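Local atomic coordinates of aspartate aminotransferase, mitochondrial (Trypanosoma brucei brucei, PDB entry 4W5K), a protein that probably catalyses the pyridoxal-phosphate-dependent transfer of the amino group of L-aspartate to 2-oxoglutarate, working as a homodimer. Residues 159-164 with 192-197; 145-150 with 185-190. The protein carries 1 engineered substitution. All coordinates share one frame; numbering follows the deposited sequence. Where two conformers were deposited one is given.

How the contacts relate
Contacts 1 and 2 illustrate how one helix can be fixed at two levels: 192-197 packs the body of helix 189-201 against helix 157-166, while 185-190 ties the loop leading into that helix to the end of strand 141-149. Their centres are 10 Å apart and they touch directly, with Met160 CB 3.3 Å from Ser146 O and Trp192 NE1 3.4 Å from Pro187 O. Both reach the same bound D-malate, through Arg193 in contact 1 and His189 in contact 2. The cofactor is farther off: a bound pyridoxal phosphate is about 12 Å from the side chain of Trp192 and about 10 Å from that of Asp186.

Contact 1: residues 159-164 with 192-197; sequences GMLECL and WRQVCD. With MLT (D-malate), chain D.
Two neighbouring helices of the large, cofactor-binding domain lie side by side in a buried, apolar contact, 157-166 contributing residues 159-164 and 189-201 contributing 192-197. The segment axes run nearly parallel, 10° apart, and approach to 9.9 Å; the CA atoms nearest each other are those of Leu161 and Val195. Val195 takes most of the contacts, meeting Met160, Leu161 and Leu164. Its CG1 stands anti to the backbone N and its CG2 beside it. Met160 reaches across with CG anti to the backbone N (chi1 -178°) and the chain extended beyond it, crossing Val195 at about a right angle; its terminal CE lies against both methyls of Val195, closest to CG2 at 3.8 Å. The same methyl comes obliquely to the Trp192 indole, 4.2 Å from CZ3; the Trp192 side chain sets out away from 159-164 and the end of its indole comes back toward it. Leu164 supplies CD1, which lies 3.9 Å from Val195 CG1. Leu161 divides its branches: CD2 rests on the backbone at Val195 CA, 3.8 Å away, while CD1 meets Gln194 NE2 at the solvent-facing margin. Beyond this interface, Arg193, its chain bent at chi3, reaches D-malate, and its NH2 donates a short, nearly straight hydrogen bond of 2.5 Å to MLT O1; its NH1 forms a salt bridge with Asp190. Met160 also touches Tyr145, and Leu164 and Trp192 reach Ile173 and Val175, respectively, of strand 172-176. Parallel helices packed together over one side of a predominantly parallel sheet are characteristic of the alpha/beta large domain of aspartate aminotransferases.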
ATOM      1  N   GLY A 159     -10.271  -0.577  36.449  1.00 27.42           N
ATOM      2  CA  GLY A 159     -11.295  -0.876  35.460  1.00 28.49           C
ATOM      3  C   GLY A 159     -10.750  -1.703  34.314  1.00 28.15           C
ATOM      4  O   GLY A 159     -11.375  -2.672  33.880  1.00 28.72           O
ATOM      5  N   MET A 160      -9.591  -1.304  33.806  1.00 24.02           N
ATOM      6  CA  MET A 160      -8.911  -2.063  32.756  1.00 25.59           C
ATOM      7  C   MET A 160      -8.667  -3.511  33.174  1.00 29.45           C
ATOM      8  O   MET A 160      -9.015  -4.453  32.442  1.00 29.13           O
ATOM      9  CB  MET A 160      -7.589  -1.412  32.400  1.00 22.51           C
ATOM     10  CG  MET A 160      -6.858  -2.129  31.283  1.00 23.63           C
ATOM     11  SD  MET A 160      -5.410  -1.149  30.832  1.00 24.59           S
ATOM     12  CE  MET A 160      -4.768  -2.101  29.461  1.00 22.06           C
ATOM     13  N   LEU A 161      -8.076  -3.679  34.360  1.00 26.00           N
ATOM     14  CA  LEU A 161      -7.762  -5.013  34.858  1.00 25.99           C
ATOM     15  C   LEU A 161      -9.022  -5.866  35.016  1.00 29.43           C
ATOM     16  O   LEU A 161      -9.032  -7.035  34.609  1.00 29.50           O
ATOM     17  CB  LEU A 161      -7.012  -4.932  36.193  1.00 26.77           C
ATOM     18  CG  LEU A 161      -5.623  -4.296  36.152  1.00 27.04           C
ATOM     19  CD1 LEU A 161      -5.062  -4.184  37.562  1.00 30.10           C
ATOM     20  CD2 LEU A 161      -4.685  -5.088  35.264  1.00 28.05           C
ATOM     21  N   GLU A 162     -10.102  -5.292  35.539  1.00 31.02           N
ATOM     22  CA  GLU A 162     -11.333  -6.057  35.734  0.51 33.36           C
ATOM     23  C   GLU A 162     -11.955  -6.460  34.403  1.00 29.92           C
ATOM     24  O   GLU A 162     -12.476  -7.562  34.262  1.00 33.07           O
ATOM     25  CB  GLU A 162     -12.367  -5.277  36.552  0.51 36.09           C
ATOM     26  CG  GLU A 162     -13.519  -6.173  36.998  0.51 40.16           C
ATOM     27  CD  GLU A 162     -14.778  -5.422  37.394  0.51 43.89           C
ATOM     28  OE1 GLU A 162     -14.763  -4.176  37.419  0.51 45.53           O
ATOM     29  OE2 GLU A 162     -15.793  -6.092  37.680  0.51 49.54           O
ATOM     30  N   CYS A 163     -11.921  -5.551  33.436  1.00 28.66           N
ATOM     31  CA  CYS A 163     -12.459  -5.855  32.113  1.00 28.89           C
ATOM     32  C   CYS A 163     -11.675  -6.996  31.472  1.00 29.00           C
ATOM     33  O   CYS A 163     -12.268  -7.909  30.884  1.00 29.03           O
ATOM     34  CB  CYS A 163     -12.434  -4.616  31.202  1.00 26.40           C
ATOM     35  SG  CYS A 163     -13.751  -3.425  31.603  1.00 31.48           S
ATOM     36  N   LEU A 164     -10.345  -6.949  31.580  1.00 28.26           N
ATOM     37  CA  LEU A 164      -9.520  -8.000  30.980  1.00 27.07           C
ATOM     38  C   LEU A 164      -9.749  -9.323  31.708  1.00 31.76           C
ATOM     39  O   LEU A 164      -9.778 -10.376  31.088  1.00 30.15           O
ATOM     40  CB  LEU A 164      -8.033  -7.624  30.986  1.00 24.90           C
ATOM     41  CG  LEU A 164      -7.648  -6.417  30.111  1.00 28.96           C
ATOM     42  CD1 LEU A 164      -6.130  -6.173  30.086  1.00 28.03           C
ATOM     43  CD2 LEU A 164      -8.187  -6.537  28.714  1.00 31.37           C
ATOM     44  N   TRP A 192       1.692  -1.900  33.507  1.00 18.67           N
ATOM     45  CA  TRP A 192       1.728  -2.889  32.431  1.00 21.86           C
ATOM     46  C   TRP A 192       2.067  -4.274  32.967  1.00 25.39           C
ATOM     47  O   TRP A 192       1.565  -5.291  32.457  1.00 23.83           O
ATOM     48  CB  TRP A 192       2.734  -2.481  31.364  1.00 17.55           C
ATOM     49  CG  TRP A 192       2.256  -1.445  30.399  1.00 19.19           C
ATOM     50  CD1 TRP A 192       2.840  -0.226  30.165  1.00 19.50           C
ATOM     51  CD2 TRP A 192       1.144  -1.538  29.488  1.00 21.19           C
ATOM     52  NE1 TRP A 192       2.153   0.448  29.188  1.00 21.49           N
ATOM     53  CE2 TRP A 192       1.113  -0.329  28.750  1.00 22.89           C
ATOM     54  CE3 TRP A 192       0.176  -2.521  29.224  1.00 21.59           C
ATOM     55  CZ2 TRP A 192       0.160  -0.076  27.753  1.00 23.62           C
ATOM     56  CZ3 TRP A 192      -0.788  -2.265  28.240  1.00 22.20           C
ATOM     57  CH2 TRP A 192      -0.775  -1.052  27.508  1.00 25.07           C
ATOM     58  N   ARG A 193       2.895  -4.350  34.004  1.00 22.04           N
ATOM     59  CA  ARG A 193       3.218  -5.650  34.568  0.76 25.95           C
ATOM     60  C   ARG A 193       1.944  -6.300  35.089  1.00 28.56           C
ATOM     61  O   ARG A 193       1.731  -7.506  34.902  1.00 28.03           O
ATOM     62  CB  ARG A 193       4.281  -5.533  35.670  0.76 29.28           C
ATOM     63  CG  ARG A 193       5.693  -5.519  35.087  0.76 30.24           C
ATOM     64  CD  ARG A 193       6.773  -5.472  36.154  0.76 29.65           C
ATOM     65  NE  ARG A 193       6.978  -4.119  36.655  0.76 28.20           N
ATOM     66  CZ  ARG A 193       7.849  -3.248  36.148  0.76 32.09           C
ATOM     67  NH1 ARG A 193       7.962  -2.029  36.687  0.76 31.32           N
ATOM     68  NH2 ARG A 193       8.617  -3.590  35.122  0.76 31.28           N
ATOM     69  N   GLN A 194       1.064  -5.506  35.709  1.00 24.86           N
ATOM     70  CA  GLN A 194      -0.212  -6.082  36.160  1.00 26.48           C
ATOM     71  C   GLN A 194      -1.097  -6.512  34.986  1.00 24.28           C
ATOM     72  O   GLN A 194      -1.732  -7.586  35.052  1.00 27.99           O
ATOM     73  CB  GLN A 194      -0.998  -5.104  37.027  1.00 25.38           C
ATOM     74  CG  GLN A 194      -0.278  -4.694  38.288  1.00 25.20           C
ATOM     75  CD  GLN A 194      -1.217  -4.011  39.254  1.00 33.87           C
ATOM     76  OE1 GLN A 194      -1.146  -2.804  39.460  1.00 33.62           O
ATOM     77  NE2 GLN A 194      -2.103  -4.789  39.860  1.00 39.33           N
ATOM     78  N   VAL A 195      -1.157  -5.666  33.951  1.00 24.53           N
ATOM     79  CA  VAL A 195      -1.965  -5.935  32.745  1.00 26.86           C
ATOM     80  C   VAL A 195      -1.535  -7.240  32.060  1.00 27.26           C
ATOM     81  O   VAL A 195      -2.358  -8.107  31.726  1.00 24.88           O
ATOM     82  CB  VAL A 195      -1.862  -4.768  31.730  1.00 26.20           C
ATOM     83  CG1 VAL A 195      -2.408  -5.170  30.353  1.00 24.98           C
ATOM     84  CG2 VAL A 195      -2.587  -3.534  32.245  1.00 23.81           C
ATOM     85  N   CYS A 196      -0.231  -7.389  31.888  1.00 24.94           N
ATOM     86  CA  CYS A 196       0.306  -8.570  31.226  1.00 26.13           C
ATOM     87  C   CYS A 196       0.056  -9.833  32.044  1.00 27.92           C
ATOM     88  O   CYS A 196      -0.177 -10.896  31.468  1.00 26.97           O
ATOM     89  CB  CYS A 196       1.793  -8.372  30.943  1.00 25.95           C
ATOM     90  SG  CYS A 196       2.119  -7.036  29.735  1.00 26.14           S
ATOM     91  N   ASP A 197       0.071  -9.741  33.374  1.00 27.43           N
ATOM     92  CA  ASP A 197      -0.247 -10.915  34.186  1.00 28.42           C
ATOM     93  C   ASP A 197      -1.673 -11.391  33.916  1.00 25.48           C
ATOM     94  O   ASP A 197      -1.939 -12.595  33.884  1.00 27.23           O
ATOM     95  CB  ASP A 197      -0.061 -10.635  35.688  1.00 34.14           C
ATOM     96  CG  ASP A 197       1.404 -10.675  36.114  1.00 38.68           C
ATOM     97  OD1 ASP A 197       2.240 -11.196  35.341  1.00 37.57           O
ATOM     98  OD2 ASP A 197       1.730 -10.188  37.221  1.00 39.60           O
TER
HETATM   99  C1  MLT D 501      11.261  -2.615  33.444  0.71 40.93           C
HETATM  100  O1  MLT D 501      10.173  -2.090  33.800  0.71 28.04           O
HETATM  101  O2  MLT D 501      11.607  -3.745  33.879  0.71 51.87           O
HETATM  102  C2  MLT D 501      12.157  -1.873  32.465  0.71 45.02           C
HETATM  103  O3  MLT D 501      11.453  -0.715  32.129  0.71 49.61           O

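Contact 2: residues 145-150 with 185-190; sequences YSYYDP and VDPTHD. With MLT (D-malate), chain D.
Tyr147 OH donates a hydrogen bond to Val185 O at only 2.5 Å, and this single polar link is the centre of the contact. The hydroxyl approaches from above the carbonyl plane, 27° out of it, with a C=O...O angle of 143°. Tyr147 CG is anti to the backbone N (chi1 -175°), which carries the phenol out to the 185-190 loop. There its oxygen also comes 3.3 Å from Pro187 CD, and the proline crosses the tyrosine at about a right angle. Tyr148, in the same anti rotamer, presents a ring edge to Val185: CG2 lies in the ring plane, 4.0 Å from CD1 and equally near CE1. Asp186 ties the loop to the preceding residues, its carboxylate accepting hydrogen bonds from Ala179 N and His180 N. Farther along, the Thr188 hydroxyl N-caps helix 189-201 through Asp191 N. In its first turn His189 turns a ring edge to D-malate: ND1 shares a 2.5 Å hydrogen bond with MLT O3, in which either could be the donor, and donates a longer, bent one to MLT O1; Tyr222 and Phe225 stack on the imidazole. Around the contact, Leu155 of strand 154-155 touches Tyr147, Val185 and Pro187, Met160 of helix 157-166 packs on Tyr147, and Pro124 of strand 120-124 meets the same ring, so the loop entering helix 189-201 is seated against the edge of the main sheet.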
ATOM      1  N   TYR A 145     -12.787  -1.979  26.541  1.00 23.41           N
ATOM      2  CA  TYR A 145     -12.450  -2.176  27.958  1.00 23.39           C
ATOM      3  C   TYR A 145     -12.212  -0.820  28.609  1.00 23.70           C
ATOM      4  O   TYR A 145     -11.769   0.126  27.953  1.00 23.84           O
ATOM      5  CB  TYR A 145     -11.220  -3.082  28.157  1.00 25.00           C
ATOM      6  CG  TYR A 145      -9.922  -2.689  27.454  1.00 23.89           C
ATOM      7  CD1 TYR A 145      -9.119  -1.657  27.933  1.00 22.43           C
ATOM      8  CD2 TYR A 145      -9.469  -3.400  26.347  1.00 20.45           C
ATOM      9  CE1 TYR A 145      -7.913  -1.319  27.304  1.00 23.43           C
ATOM     10  CE2 TYR A 145      -8.265  -3.070  25.711  1.00 20.29           C
ATOM     11  CZ  TYR A 145      -7.496  -2.035  26.187  1.00 22.10           C
ATOM     12  OH  TYR A 145      -6.314  -1.711  25.566  1.00 21.69           O
ATOM     13  N   SER A 146     -12.508  -0.739  29.900  1.00 24.26           N
ATOM     14  CA  SER A 146     -12.275   0.476  30.656  1.00 25.78           C
ATOM     15  C   SER A 146     -10.816   0.887  30.557  1.00 22.89           C
ATOM     16  O   SER A 146      -9.912   0.052  30.656  1.00 21.15           O
ATOM     17  CB  SER A 146     -12.675   0.273  32.115  1.00 24.79           C
ATOM     18  OG  SER A 146     -14.048  -0.054  32.239  1.00 29.92           O
ATOM     19  N   TYR A 147     -10.577   2.173  30.339  1.00 21.30           N
ATOM     20  CA  TYR A 147      -9.215   2.650  30.132  1.00 20.29           C
ATOM     21  C   TYR A 147      -9.092   4.104  30.526  1.00 23.07           C
ATOM     22  O   TYR A 147      -8.343   4.444  31.445  1.00 25.08           O
ATOM     23  CB  TYR A 147      -8.775   2.464  28.660  1.00 18.23           C
ATOM     24  CG  TYR A 147      -7.327   2.839  28.437  1.00 18.08           C
ATOM     25  CD1 TYR A 147      -6.305   1.958  28.773  1.00 18.19           C
ATOM     26  CD2 TYR A 147      -6.982   4.078  27.902  1.00 20.12           C
ATOM     27  CE1 TYR A 147      -4.976   2.297  28.584  1.00 20.70           C
ATOM     28  CE2 TYR A 147      -5.638   4.439  27.709  1.00 21.73           C
ATOM     29  CZ  TYR A 147      -4.645   3.533  28.060  1.00 22.70           C
ATOM     30  OH  TYR A 147      -3.318   3.831  27.872  1.00 23.96           O
ATOM     31  N   TYR A 148      -9.830   4.971  29.842  1.00 23.01           N
ATOM     32  CA  TYR A 148      -9.722   6.417  30.110  1.00 25.12           C
ATOM     33  C   TYR A 148     -10.696   6.891  31.186  1.00 26.33           C
ATOM     34  O   TYR A 148     -11.882   6.538  31.185  1.00 25.29           O
ATOM     35  CB  TYR A 148      -9.948   7.204  28.816  1.00 22.71           C
ATOM     36  CG  TYR A 148      -9.882   8.709  28.971  1.00 23.76           C
ATOM     37  CD1 TYR A 148      -8.663   9.359  29.121  1.00 23.33           C
ATOM     38  CD2 TYR A 148     -11.036   9.481  28.938  1.00 24.96           C
ATOM     39  CE1 TYR A 148      -8.599  10.745  29.247  1.00 21.24           C
ATOM     40  CE2 TYR A 148     -10.982  10.845  29.045  1.00 24.94           C
ATOM     41  CZ  TYR A 148      -9.753  11.477  29.207  1.00 23.51           C
ATOM     42  OH  TYR A 148      -9.685  12.854  29.342  1.00 27.17           O
ATOM     43  N   ASP A 149     -10.175   7.692  32.113  1.00 23.95           N
ATOM     44  CA  ASP A 149     -10.958   8.273  33.209  1.00 27.21           C
ATOM     45  C   ASP A 149     -11.177   9.754  32.919  1.00 24.76           C
ATOM     46  O   ASP A 149     -10.247  10.547  33.034  1.00 24.66           O
ATOM     47  CB  ASP A 149     -10.213   8.070  34.534  1.00 27.03           C
ATOM     48  CG  ASP A 149     -11.006   8.542  35.757  1.00 33.73           C
ATOM     49  OD1 ASP A 149     -11.924   9.379  35.620  1.00 32.57           O
ATOM     50  OD2 ASP A 149     -10.685   8.063  36.869  1.00 37.60           O
ATOM     51  N   PRO A 150     -12.403  10.137  32.532  1.00 28.64           N
ATOM     52  CA  PRO A 150     -12.616  11.531  32.121  1.00 29.36           C
ATOM     53  C   PRO A 150     -12.545  12.518  33.307  1.00 28.00           C
ATOM     54  O   PRO A 150     -12.283  13.703  33.083  1.00 29.06           O
ATOM     55  CB  PRO A 150     -14.026  11.515  31.507  1.00 34.61           C
ATOM     56  CG  PRO A 150     -14.397  10.043  31.351  1.00 37.33           C
ATOM     57  CD  PRO A 150     -13.637   9.339  32.441  1.00 35.64           C
ATOM     58  N   VAL A 185      -2.795   9.180  27.450  1.00 18.15           N
ATOM     59  CA  VAL A 185      -2.735   8.499  28.753  1.00 19.00           C
ATOM     60  C   VAL A 185      -2.066   7.126  28.624  1.00 22.88           C
ATOM     61  O   VAL A 185      -2.589   6.264  27.907  1.00 19.57           O
ATOM     62  CB  VAL A 185      -4.150   8.332  29.330  1.00 22.60           C
ATOM     63  CG1 VAL A 185      -4.160   7.406  30.592  1.00 21.14           C
ATOM     64  CG2 VAL A 185      -4.739   9.707  29.616  1.00 20.05           C
ATOM     65  N   ASP A 186      -0.913   6.934  29.270  1.00 22.12           N
ATOM     66  CA  ASP A 186      -0.158   5.669  29.208  1.00 21.56           C
ATOM     67  C   ASP A 186      -0.039   5.029  30.594  1.00 20.01           C
ATOM     68  O   ASP A 186       0.322   5.701  31.554  1.00 19.97           O
ATOM     69  CB  ASP A 186       1.278   5.857  28.718  1.00 20.49           C
ATOM     70  CG  ASP A 186       1.384   6.186  27.251  1.00 22.64           C
ATOM     71  OD1 ASP A 186       0.368   6.033  26.546  1.00 20.80           O
ATOM     72  OD2 ASP A 186       2.509   6.583  26.841  1.00 21.96           O
ATOM     73  N   PRO A 187      -0.256   3.716  30.683  1.00 20.22           N
ATOM     74  CA  PRO A 187       0.117   3.028  31.933  1.00 20.30           C
ATOM     75  C   PRO A 187       1.629   3.072  32.148  1.00 22.21           C
ATOM     76  O   PRO A 187       2.387   3.200  31.179  1.00 19.33           O
ATOM     77  CB  PRO A 187      -0.368   1.585  31.706  1.00 18.89           C
ATOM     78  CG  PRO A 187      -1.314   1.672  30.499  1.00 21.42           C
ATOM     79  CD  PRO A 187      -0.735   2.778  29.655  1.00 21.33           C
ATOM     80  N   THR A 188       2.058   3.028  33.411  1.00 21.46           N
ATOM     81  CA  THR A 188       3.479   2.902  33.755  1.00 18.53           C
ATOM     82  C   THR A 188       3.939   1.479  33.507  1.00 20.60           C
ATOM     83  O   THR A 188       3.103   0.583  33.281  1.00 21.54           O
ATOM     84  CB  THR A 188       3.724   3.233  35.223  1.00 19.87           C
ATOM     85  OG1 THR A 188       3.093   2.222  36.030  1.00 22.21           O
ATOM     86  CG2 THR A 188       3.128   4.596  35.544  1.00 22.11           C
ATOM     87  N   HIS A 189       5.244   1.238  33.579  1.00 20.58           N
ATOM     88  CA  HIS A 189       5.705  -0.142  33.466  1.00 19.88           C
ATOM     89  C   HIS A 189       5.172  -1.021  34.604  1.00 22.30           C
ATOM     90  O   HIS A 189       4.853  -2.183  34.347  1.00 23.08           O
ATOM     91  CB  HIS A 189       7.231  -0.222  33.389  1.00 19.52           C
ATOM     92  CG  HIS A 189       7.770   0.278  32.079  1.00 19.31           C
ATOM     93  ND1 HIS A 189       9.089   0.140  31.702  1.00 21.68           N
ATOM     94  CD2 HIS A 189       7.150   0.916  31.065  1.00 18.56           C
ATOM     95  CE1 HIS A 189       9.256   0.662  30.499  1.00 18.03           C
ATOM     96  NE2 HIS A 189       8.091   1.128  30.084  1.00 20.66           N
ATOM     97  N   ASP A 190       5.082  -0.484  35.829  1.00 21.91           N
ATOM     98  CA  ASP A 190       4.398  -1.178  36.936  1.00 26.32           C
ATOM     99  C   ASP A 190       2.980  -1.587  36.528  1.00 24.90           C
ATOM    100  O   ASP A 190       2.545  -2.710  36.799  1.00 23.56           O
ATOM    101  CB  ASP A 190       4.291  -0.300  38.205  1.00 25.29           C
ATOM    102  CG  ASP A 190       5.565  -0.261  39.045  1.00 32.00           C
ATOM    103  OD1 ASP A 190       6.515  -1.027  38.768  1.00 32.44           O
ATOM    104  OD2 ASP A 190       5.607   0.564  40.004  1.00 34.35           O
TER
HETATM  105  C1  MLT D 501      11.261  -2.615  33.444  0.71 40.93           C
HETATM  106  O1  MLT D 501      10.173  -2.090  33.800  0.71 28.04           O
HETATM  107  O2  MLT D 501      11.607  -3.745  33.879  0.71 51.87           O
HETATM  108  C2  MLT D 501      12.157  -1.873  32.465  0.71 45.02           C
HETATM  109  O3  MLT D 501      11.453  -0.715  32.129  0.71 49.61           O